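Local structure of Nitrate/nitrite binding protein NrtA (Synechocystis sp., 2G29) at residues F39-T43 with E287-V291; E212-Q217 with E294-R299. The protein binds nitrate in the periplasm as the solute-binding component of the NrtABCD ABC transporter, which takes up nitrate and probably also nitrite. The contacts are given in a common frame with arbitrary orientation. Numbering follows the deposited sequence.

Interaction 1 of 2, residues F39-T43 with E287-V291; sequences FIALT and EWFKV
Two irregular segments meet here with no hydrogen bond between them, and the aromatic ring of F289 is the main bump. Segment 39-43 leaves strand 36-39 extended at F39 and I40, kinks in an inverse gamma turn centred on A41 (phi/psi -68/87), and is extended again at L42 before T43 turns helical. The bend makes a shallow hollow. From 287-291, F289 (chi1 m, chi2 174°) sends its ring into it, with CA atoms of A41 and F289 5.5 Å apart. One ring face lies against the backbone from A41 C to L42 N; F289 CE2 is 3.8 Å from A41 CA, and F289 CD2 is 3.9 Å from A41 CB. At the ring tip, F289 CZ is 3.0 Å from L42 O and F289 CE1 3.7 Å from T43 N. The loop follows strand 36-39, the first in the chain of one of the two mixed five-stranded sheets of this two-domain periplasmic binding protein; L283 of helix 276-284 also packs on F289. F39 (chi1 p) points toward 287-291 and brings the outer end of its ring against both aromatic residues there: its CE1 lies 4.0 Å from F289 CE2, at the edge of that ring, and its CZ 3.7 Å from W288 CE3, at the indole edge. The F39 ring and the six-membered ring of W288 are oblique, centroids 5.8 Å apart and planes at 58°. W288 hydrogen-bonds through NE1 to E53, while V67 of strand 66-69 touches both F39 and W288. L42 directs its CA-to-CB bond away from 287-291, its side chain lying close to the bound nitrate.

Interaction 2 of 2, residues E212-Q217 with E294-R299; sequences EPWPLQ and EDIIDR
Helix 214-221 begins shortly after strand 207-211 of the second five-stranded sheet, close to nitrate-binding G211, and its start packs on the loop between helix 276-284 and strand 303-304. A cis peptide bond joins E212 to P213, the N-cap residue, and Q217 N bonds to P213 O at 3.0 Å. Segment 294-299 curls past the helix start, with helical phi/psi at 297-299. CA atoms come nearest at P213 and I296 (5.2 Å) and at Q217 and D295 (5.1 Å). L216 (chi1 t, chi2 p) points its CD2 into the concave side of the curl, 3.5 Å from both E294 O and D295 O, 4.1 Å from D298 CB and 3.8 Å from R299 CG. P213 CB is 3.3 Å from D295 O and 4.0 Å from I296 CG1. Q217, t at chi1 and chi2, extends its amide so that NE2 donates to D295 OD2 at 3.0 Å, though the position of OD2 is less certain. R299, m at chi1 and chi2 and then t at chi3, folds back over L216: one guanidinium face covers L216 CA, and NH1 makes a salt bridge with E212 OE2 (2.8 Å, N-H...O 144°). E212 is also m at chi1 and chi2, and a water donates to both its OE1 (2.8 Å) and D295 O (2.7 Å). R299 NH2 hydrogen-bonds to N305 O. The buried E212 carboxylate and R299 guanidinium thus offset each other's charge, while the D295 carboxylate (chi1 m) takes amide hydrogens from Q217 and N220 of helix 214-221.

How the interactions relate
Interactions 1 and 2 lie 12 Å apart between centres and touch directly. W214 NE1 is 2.9 Å from A41 O and T43 N is 2.9 Å from E212 O, both probable hydrogen bonds, so segment 39-43 is tied to segment 212-217. L42 CD2 packs 3.5 Å from W214 CD1 and 3.4 Å from E212 O. The second segments, 287-291 and 294-299, belong to one loop after helix 276-284. Together the contacts border the nitrate site: between nearest atoms, the L42 side chain is about 3 Å from a bound nitrate ion and about 4 Å from the side chains of nitrate-binding W73 and K240, while the E212 side chain is about 6 Å from that of nitrate-binding Q126.

Interaction 1 of 2, residues F39-T43 with E287-V291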
loop_
_atom_site.group_PDB
_atom_site.type_symbol
_atom_site.label_atom_id
_atom_site.label_comp_id
_atom_site.label_asym_id
_atom_site.label_seq_id
_atom_site.Cartn_x
_atom_site.Cartn_y
_atom_site.Cartn_z
ATOM N N PHE A 39 4.874 10.728 -3.666
ATOM C CA PHE A 39 3.779 10.097 -2.897
ATOM C C PHE A 39 2.492 10.239 -3.697
ATOM O O PHE A 39 2.388 11.128 -4.555
ATOM C CB PHE A 39 3.574 10.741 -1.508
ATOM C CG PHE A 39 2.910 12.095 -1.537
ATOM C CD1 PHE A 39 1.535 12.220 -1.313
ATOM C CD2 PHE A 39 3.666 13.253 -1.805
ATOM C CE1 PHE A 39 0.920 13.469 -1.349
ATOM C CE2 PHE A 39 3.073 14.488 -1.843
ATOM C CZ PHE A 39 1.703 14.612 -1.619
ATOM N N ILE A 40 1.542 9.356 -3.418
ATOM C CA ILE A 40 0.220 9.423 -4.012
ATOM C C ILE A 40 -0.672 9.892 -2.838
ATOM O O ILE A 40 -0.405 9.541 -1.653
ATOM C CB ILE A 40 -0.202 8.039 -4.570
ATOM C CG1 ILE A 40 0.621 7.679 -5.823
ATOM C CG2 ILE A 40 -1.666 8.032 -4.927
ATOM C CD1 ILE A 40 2.098 7.805 -5.672
ATOM N N ALA A 41 -1.692 10.696 -3.140
ATOM C CA ALA A 41 -2.558 11.284 -2.097
ATOM C C ALA A 41 -3.398 10.228 -1.410
ATOM O O ALA A 41 -4.542 9.959 -1.814
ATOM C CB ALA A 41 -3.462 12.359 -2.712
ATOM N N LEU A 42 -2.795 9.653 -0.376
ATOM C CA LEU A 42 -3.338 8.573 0.443
ATOM C C LEU A 42 -2.843 8.738 1.873
ATOM O O LEU A 42 -1.684 9.106 2.076
ATOM C CB LEU A 42 -2.820 7.233 -0.082
ATOM C CG LEU A 42 -3.281 6.929 -1.502
ATOM C CD1 LEU A 42 -2.334 5.924 -2.134
ATOM C CD2 LEU A 42 -4.705 6.424 -1.490
ATOM N N THR A 43 -3.687 8.405 2.847
ATOM C CA THR A 43 -3.306 8.546 4.242
ATOM C C THR A 43 -2.025 7.797 4.567
ATOM O O THR A 43 -1.240 8.268 5.401
ATOM C CB THR A 43 -4.423 8.076 5.144
ATOM O OG1 THR A 43 -5.632 8.692 4.704
ATOM C CG2 THR A 43 -4.155 8.523 6.600
ATOM N N GLU A 287 -1.976 22.128 0.504
ATOM C CA GLU A 287 -0.562 21.828 0.277
ATOM C C GLU A 287 -0.355 20.328 0.017
ATOM O O GLU A 287 0.581 19.927 -0.701
ATOM C CB GLU A 287 0.258 22.253 1.509
ATOM C CG GLU A 287 1.793 22.231 1.371
ATOM C CD GLU A 287 2.325 23.362 0.502
ATOM O OE1 GLU A 287 1.684 24.440 0.473
ATOM O OE2 GLU A 287 3.390 23.183 -0.130
ATOM N N TRP A 288 -1.247 19.505 0.571
ATOM C CA TRP A 288 -1.131 18.060 0.454
ATOM C C TRP A 288 -2.279 17.335 -0.271
ATOM O O TRP A 288 -2.235 17.242 -1.487
ATOM C CB TRP A 288 -0.889 17.486 1.856
ATOM C CG TRP A 288 0.371 18.078 2.486
ATOM C CD1 TRP A 288 0.433 18.911 3.574
ATOM C CD2 TRP A 288 1.721 17.945 2.015
ATOM N NE1 TRP A 288 1.737 19.305 3.807
ATOM C CE2 TRP A 288 2.542 18.730 2.865
ATOM C CE3 TRP A 288 2.320 17.235 0.961
ATOM C CZ2 TRP A 288 3.924 18.838 2.677
ATOM C CZ3 TRP A 288 3.707 17.337 0.780
ATOM C CH2 TRP A 288 4.490 18.138 1.641
ATOM N N PHE A 289 -3.300 16.838 0.424
ATOM C CA PHE A 289 -4.370 16.112 -0.278
ATOM C C PHE A 289 -5.489 16.988 -0.813
ATOM O O PHE A 289 -6.157 16.597 -1.775
ATOM C CB PHE A 289 -5.064 15.069 0.623
ATOM C CG PHE A 289 -4.161 13.989 1.167
ATOM C CD1 PHE A 289 -4.673 13.076 2.087
ATOM C CD2 PHE A 289 -2.821 13.891 0.797
ATOM C CE1 PHE A 289 -3.864 12.067 2.647
ATOM C CE2 PHE A 289 -2.015 12.890 1.350
ATOM C CZ PHE A 289 -2.545 11.993 2.270
ATOM N N LYS A 290 -5.723 18.134 -0.165
ATOM C CA LYS A 290 -6.839 19.002 -0.545
ATOM C C LYS A 290 -8.132 18.134 -0.497
ATOM O O LYS A 290 -8.917 18.083 -1.454
ATOM C CB LYS A 290 -6.611 19.572 -1.951
ATOM C CG LYS A 290 -7.606 20.626 -2.339
ATOM C CD LYS A 290 -7.815 21.593 -1.215
ATOM C CE LYS A 290 -8.886 22.609 -1.572
ATOM N NZ LYS A 290 -9.312 23.387 -0.364
ATOM N N VAL A 291 -8.332 17.486 0.650
ATOM C CA VAL A 291 -9.455 16.580 0.910
ATOM C C VAL A 291 -10.105 16.997 2.235
ATOM O O VAL A 291 -9.395 17.321 3.169
ATOM C CB VAL A 291 -8.913 15.104 1.045
ATOM C CG1 VAL A 291 -9.953 14.186 1.662
ATOM C CG2 VAL A 291 -8.481 14.560 -0.341
#

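Interaction 2 of 2, residues E212-Q217 with E294-R299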
loop_
_atom_site.group_PDB
_atom_site.type_symbol
_atom_site.label_atom_id
_atom_site.label_comp_id
_atom_site.label_asym_id
_atom_site.label_seq_id
_atom_site.Cartn_x
_atom_site.Cartn_y
_atom_site.Cartn_z
ATOM N N GLU A 212 -7.238 4.592 1.980
ATOM C CA GLU A 212 -7.838 5.787 2.578
ATOM C C GLU A 212 -7.132 7.009 1.968
ATOM O O GLU A 212 -5.934 6.965 1.648
ATOM C CB GLU A 212 -7.642 5.779 4.088
ATOM C CG GLU A 212 -8.316 4.631 4.867
ATOM C CD GLU A 212 -9.854 4.586 4.786
ATOM O OE1 GLU A 212 -10.494 5.520 4.228
ATOM O OE2 GLU A 212 -10.416 3.611 5.334
ATOM N N PRO A 213 -7.807 8.154 1.928
ATOM C CA PRO A 213 -9.166 8.446 2.416
ATOM C C PRO A 213 -10.311 8.140 1.451
ATOM O O PRO A 213 -11.472 8.417 1.760
ATOM C CB PRO A 213 -9.073 9.948 2.685
ATOM C CG PRO A 213 -8.296 10.431 1.435
ATOM C CD PRO A 213 -7.168 9.364 1.352
ATOM N N TRP A 214 -10.017 7.517 0.315
ATOM C CA TRP A 214 -11.072 7.375 -0.682
ATOM C C TRP A 214 -12.258 6.484 -0.352
ATOM O O TRP A 214 -13.368 6.788 -0.806
ATOM C CB TRP A 214 -10.395 7.099 -2.056
ATOM C CG TRP A 214 -9.242 8.058 -2.317
ATOM C CD1 TRP A 214 -7.900 7.751 -2.253
ATOM C CD2 TRP A 214 -9.306 9.488 -2.559
ATOM N NE1 TRP A 214 -7.140 8.872 -2.444
ATOM C CE2 TRP A 214 -7.976 9.949 -2.636
ATOM C CE3 TRP A 214 -10.359 10.409 -2.709
ATOM C CZ2 TRP A 214 -7.658 11.301 -2.870
ATOM C CZ3 TRP A 214 -10.050 11.763 -2.937
ATOM C CH2 TRP A 214 -8.710 12.187 -3.017
ATOM N N PRO A 215 -12.068 5.414 0.459
ATOM C CA PRO A 215 -13.237 4.580 0.801
ATOM C C PRO A 215 -14.214 5.428 1.632
ATOM O O PRO A 215 -15.401 5.401 1.409
ATOM C CB PRO A 215 -12.619 3.455 1.633
ATOM C CG PRO A 215 -11.225 3.288 0.973
ATOM C CD PRO A 215 -10.806 4.747 0.833
ATOM N N LEU A 216 -13.708 6.179 2.606
ATOM C CA LEU A 216 -14.623 6.977 3.413
ATOM C C LEU A 216 -15.233 8.095 2.580
ATOM O O LEU A 216 -16.414 8.420 2.759
ATOM C CB LEU A 216 -13.910 7.549 4.645
ATOM C CG LEU A 216 -14.793 8.463 5.549
ATOM C CD1 LEU A 216 -16.101 7.789 5.954
ATOM C CD2 LEU A 216 -14.023 8.808 6.809
ATOM N N GLN A 217 -14.468 8.691 1.653
ATOM C CA GLN A 217 -15.038 9.751 0.861
ATOM C C GLN A 217 -16.180 9.184 0.019
ATOM O O GLN A 217 -17.184 9.841 -0.210
ATOM C CB GLN A 217 -13.980 10.379 -0.037
ATOM C CG GLN A 217 -14.612 11.450 -0.932
ATOM C CD GLN A 217 -13.598 12.254 -1.704
ATOM O OE1 GLN A 217 -13.352 11.994 -2.885
ATOM N NE2 GLN A 217 -12.983 13.227 -1.034
ATOM N N GLU A 294 -13.048 15.616 7.291
ATOM C CA GLU A 294 -14.053 14.604 7.594
ATOM C C GLU A 294 -13.924 13.282 6.830
ATOM O O GLU A 294 -14.448 12.266 7.261
ATOM C CB GLU A 294 -15.461 15.170 7.358
ATOM C CG GLU A 294 -15.937 16.157 8.449
ATOM C CD GLU A 294 -15.271 17.509 8.396
ATOM O OE1 GLU A 294 -15.348 18.218 9.430
ATOM O OE2 GLU A 294 -14.693 17.911 7.355
ATOM N N ASP A 295 -13.251 13.317 5.697
ATOM C CA ASP A 295 -13.055 12.105 4.914
ATOM C C ASP A 295 -11.797 11.376 5.360
ATOM O O ASP A 295 -11.526 10.253 4.895
ATOM C CB ASP A 295 -12.901 12.432 3.427
ATOM C CG ASP A 295 -14.164 13.015 2.821
ATOM O OD1 ASP A 295 -15.252 12.813 3.377
ATOM O OD2 ASP A 295 -14.069 13.664 1.778
ATOM N N ILE A 296 -11.024 11.977 6.262
ATOM C CA ILE A 296 -9.777 11.376 6.702
ATOM C C ILE A 296 -9.758 10.945 8.175
ATOM O O ILE A 296 -9.320 9.838 8.506
ATOM C CB ILE A 296 -8.586 12.368 6.529
ATOM C CG1 ILE A 296 -8.681 13.103 5.188
ATOM C CG2 ILE A 296 -7.232 11.623 6.611
ATOM C CD1 ILE A 296 -7.543 14.117 4.994
ATOM N N ILE A 297 -10.231 11.832 9.053
ATOM C CA ILE A 297 -10.109 11.575 10.490
ATOM C C ILE A 297 -10.724 10.312 11.055
ATOM O O ILE A 297 -10.051 9.586 11.806
ATOM C CB ILE A 297 -10.609 12.818 11.286
ATOM C CG1 ILE A 297 -10.271 12.679 12.783
ATOM C CG2 ILE A 297 -12.113 12.969 11.135
ATOM C CD1 ILE A 297 -8.800 12.620 13.073
ATOM N N ASP A 298 -11.975 10.007 10.699
ATOM C CA ASP A 298 -12.576 8.836 11.323
ATOM C C ASP A 298 -11.800 7.537 11.099
ATOM O O ASP A 298 -11.589 6.780 12.042
ATOM C CB ASP A 298 -14.025 8.663 10.883
ATOM C CG ASP A 298 -14.945 9.688 11.528
ATOM O OD1 ASP A 298 -14.515 10.353 12.507
ATOM O OD2 ASP A 298 -16.100 9.823 11.068
ATOM N N ARG A 299 -11.352 7.292 9.863
ATOM C CA ARG A 299 -10.640 6.054 9.620
ATOM C C ARG A 299 -9.286 6.026 10.311
ATOM O O ARG A 299 -8.802 4.964 10.702
ATOM C CB ARG A 299 -10.490 5.812 8.105
ATOM C CG ARG A 299 -11.817 5.765 7.352
ATOM C CD ARG A 299 -12.730 4.671 7.866
ATOM N NE ARG A 299 -14.014 4.592 7.169
ATOM C CZ ARG A 299 -14.235 3.976 6.019
ATOM N NH1 ARG A 299 -13.245 3.369 5.377
ATOM N NH2 ARG A 299 -15.478 3.921 5.537
HETATM O O HOH W 1 -10.128 7.985 5.545
#